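Local coordinates for protein xyloglucan-specific endo-beta-1,4-glucanase BoGH9A (Bacteroides ovatus, PDB 6DHT) that cleaves the beta-1,4-glucan backbone of xyloglucan at internal linkages, releasing xyloglucan oligosaccharides, at residues 384-389 / 402-407. Numbering follows the deposited sequence.
Sequences FAWLQP and DSLKTE. With EDO (1,2-ethanediol), chain L.
L404 and L387 reach across to the other segment with the same first torsion: CG lies anti to the carbonyl carbon (chi1 -62° and -65°). In L404 the chain then runs on nearly straight to CD1 (chi2 174°). This methyl meets W386 where the side chain joins the indole: it is 3.7 Å from CB and 3.9 Å from CG of W386, and comes to the ring obliquely. In L387 the straight run leads to CD1, but it is the branch methyl CD2, off that line, that touches, 3.9 Å from K405 CB. These two side chains cross at about a right angle. Toward L387, K405 presents the base of its chain. Its extended remainder leads away. The segments share no hydrogen bond; the contact is apolar and mostly buried.

Both segments belong to the catalytic domain of glycosyl hydrolase family 9, an (alpha/alpha)6 barrel. The contact joins the C-terminal end of helix 379-386 to the middle of helix 395-416, the next helix in the chain, away from the calcium and magnesium sites and the predicted catalytic residues. NE1 of W386 is hydrogen-bonded to S347 OG, and the rings of F351 and F400 pack edge-to-face with the indole. Q457 of helix 439-458 bonds to both segments, its O to K405 NZ and its NE2 to L387 O.

A 1,2-ethanediol, probably from the crystallisation liquor, sits beside L387. Its C2 is 3.7 Å from L387 CD2. Its O1 gives a short hydrogen bond of 2.5 Å to D402 OD1, and R398 NE also binds the diol.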
loop_
_atom_site.group_PDB
_atom_site.type_symbol
_atom_site.label_atom_id
_atom_site.label_comp_id
_atom_site.label_asym_id
_atom_site.label_seq_id
_atom_site.Cartn_x
_atom_site.Cartn_y
_atom_site.Cartn_z
ATOM N N PHE A 384 -1.234 -4.061 -14.968
ATOM C CA PHE A 384 -0.819 -5.299 -14.336
ATOM C C PHE A 384 -1.719 -6.461 -14.777
ATOM O O PHE A 384 -1.246 -7.588 -14.977
ATOM C CB PHE A 384 -0.840 -5.208 -12.792
ATOM C CG PHE A 384 0.084 -4.169 -12.172
ATOM C CD1 PHE A 384 1.202 -3.674 -12.811
ATOM C CD2 PHE A 384 -0.231 -3.666 -10.917
ATOM C CE1 PHE A 384 1.994 -2.718 -12.182
ATOM C CE2 PHE A 384 0.568 -2.735 -10.291
ATOM C CZ PHE A 384 1.672 -2.263 -10.926
ATOM N N ALA A 385 -3.009 -6.172 -14.934
ATOM C CA ALA A 385 -3.967 -7.187 -15.366
ATOM C C ALA A 385 -3.641 -7.687 -16.779
ATOM O O ALA A 385 -3.568 -8.883 -17.014
ATOM C CB ALA A 385 -5.361 -6.630 -15.301
ATOM N N TRP A 386 -3.394 -6.761 -17.701
ATOM C CA TRP A 386 -2.982 -7.130 -19.062
ATOM C C TRP A 386 -1.667 -7.919 -19.125
ATOM O O TRP A 386 -1.488 -8.741 -20.026
ATOM C CB TRP A 386 -2.875 -5.868 -19.932
ATOM C CG TRP A 386 -4.215 -5.386 -20.395
ATOM C CD1 TRP A 386 -4.977 -4.431 -19.834
ATOM C CD2 TRP A 386 -4.937 -5.855 -21.543
ATOM N NE1 TRP A 386 -6.158 -4.279 -20.532
ATOM C CE2 TRP A 386 -6.133 -5.135 -21.605
ATOM C CE3 TRP A 386 -4.673 -6.822 -22.528
ATOM C CZ2 TRP A 386 -7.087 -5.363 -22.597
ATOM C CZ3 TRP A 386 -5.609 -7.033 -23.518
ATOM C CH2 TRP A 386 -6.800 -6.308 -23.548
ATOM N N LEU A 387 -0.757 -7.685 -18.178
ATOM C CA LEU A 387 0.565 -8.317 -18.189
ATOM C C LEU A 387 0.597 -9.649 -17.440
ATOM O O LEU A 387 1.625 -10.316 -17.408
ATOM C CB LEU A 387 1.606 -7.383 -17.574
ATOM C CG LEU A 387 1.883 -6.089 -18.323
ATOM C CD1 LEU A 387 2.877 -5.277 -17.511
ATOM C CD2 LEU A 387 2.391 -6.303 -19.728
ATOM N N GLN A 388 -0.523 -10.052 -16.858
ATOM C CA GLN A 388 -0.595 -11.286 -16.081
ATOM C C GLN A 388 -0.283 -12.524 -16.919
ATOM O O GLN A 388 -0.876 -12.720 -17.981
ATOM C CB GLN A 388 -1.998 -11.426 -15.493
ATOM C CG GLN A 388 -2.023 -11.936 -14.079
ATOM C CD GLN A 388 -3.389 -11.777 -13.441
ATOM O OE1 GLN A 388 -3.812 -10.663 -13.077
ATOM N NE2 GLN A 388 -4.095 -12.890 -13.306
ATOM N N PRO A 389 0.620 -13.386 -16.428
ATOM C CA PRO A 389 0.949 -14.610 -17.172
ATOM C C PRO A 389 -0.127 -15.687 -17.097
ATOM O O PRO A 389 -1.103 -15.570 -16.344
ATOM C CB PRO A 389 2.241 -15.085 -16.502
ATOM C CG PRO A 389 2.189 -14.528 -15.132
ATOM C CD PRO A 389 1.460 -13.223 -15.230
ATOM N N ASP A 402 1.975 -6.226 -25.097
ATOM C CA ASP A 402 3.381 -5.966 -25.410
ATOM C C ASP A 402 3.676 -4.471 -25.420
ATOM O O ASP A 402 4.747 -4.053 -24.966
ATOM C CB ASP A 402 3.781 -6.559 -26.773
ATOM C CG ASP A 402 4.014 -8.056 -26.724
ATOM O OD1 ASP A 402 3.967 -8.645 -25.628
ATOM O OD2 ASP A 402 4.264 -8.648 -27.800
ATOM N N SER A 403 2.740 -3.662 -25.909
ATOM C CA SER A 403 2.937 -2.222 -25.952
ATOM C C SER A 403 2.971 -1.658 -24.529
ATOM O O SER A 403 3.724 -0.728 -24.242
ATOM C CB SER A 403 1.870 -1.507 -26.800
ATOM O OG SER A 403 0.583 -1.504 -26.199
ATOM N N LEU A 404 2.188 -2.237 -23.630
ATOM C CA LEU A 404 2.170 -1.767 -22.244
ATOM C C LEU A 404 3.440 -2.202 -21.543
ATOM O O LEU A 404 3.996 -1.444 -20.722
ATOM C CB LEU A 404 0.960 -2.341 -21.513
ATOM C CG LEU A 404 -0.432 -1.974 -22.033
ATOM C CD1 LEU A 404 -1.522 -2.735 -21.300
ATOM C CD2 LEU A 404 -0.675 -0.491 -21.932
ATOM N N LYS A 405 3.929 -3.394 -21.845
ATOM C CA LYS A 405 5.205 -3.859 -21.323
ATOM C C LYS A 405 6.317 -2.908 -21.731
ATOM O O LYS A 405 7.148 -2.510 -20.901
ATOM C CB LYS A 405 5.514 -5.265 -21.834
ATOM C CG LYS A 405 6.914 -5.780 -21.506
ATOM C CD LYS A 405 7.048 -7.228 -21.923
ATOM C CE LYS A 405 8.502 -7.669 -21.930
ATOM N NZ LYS A 405 8.653 -9.058 -22.418
ATOM N N THR A 406 6.338 -2.507 -22.994
ATOM C CA THR A 406 7.330 -1.554 -23.478
ATOM C C THR A 406 7.326 -0.282 -22.632
ATOM O O THR A 406 8.388 0.219 -22.257
ATOM C CB THR A 406 7.087 -1.228 -24.962
ATOM O OG1 THR A 406 7.278 -2.428 -25.707
ATOM C CG2 THR A 406 8.057 -0.183 -25.474
ATOM N N GLU A 407 6.145 0.233 -22.310
ATOM C CA GLU A 407 6.047 1.454 -21.518
ATOM C C GLU A 407 6.509 1.216 -20.093
ATOM O O GLU A 407 7.208 2.060 -19.526
ATOM C CB GLU A 407 4.638 2.026 -21.540
ATOM C CG GLU A 407 4.239 2.637 -22.893
ATOM C CD GLU A 407 5.296 3.599 -23.454
ATOM O OE1 GLU A 407 5.773 4.484 -22.697
ATOM O OE2 GLU A 407 5.665 3.460 -24.647
HETATM C C1 EDO L . 3.340 -8.843 -22.654
HETATM O O1 EDO L . 2.718 -9.623 -23.684
HETATM C C2 EDO L . 3.147 -9.535 -21.309
HETATM O O2 EDO L . 4.076 -10.619 -21.207
#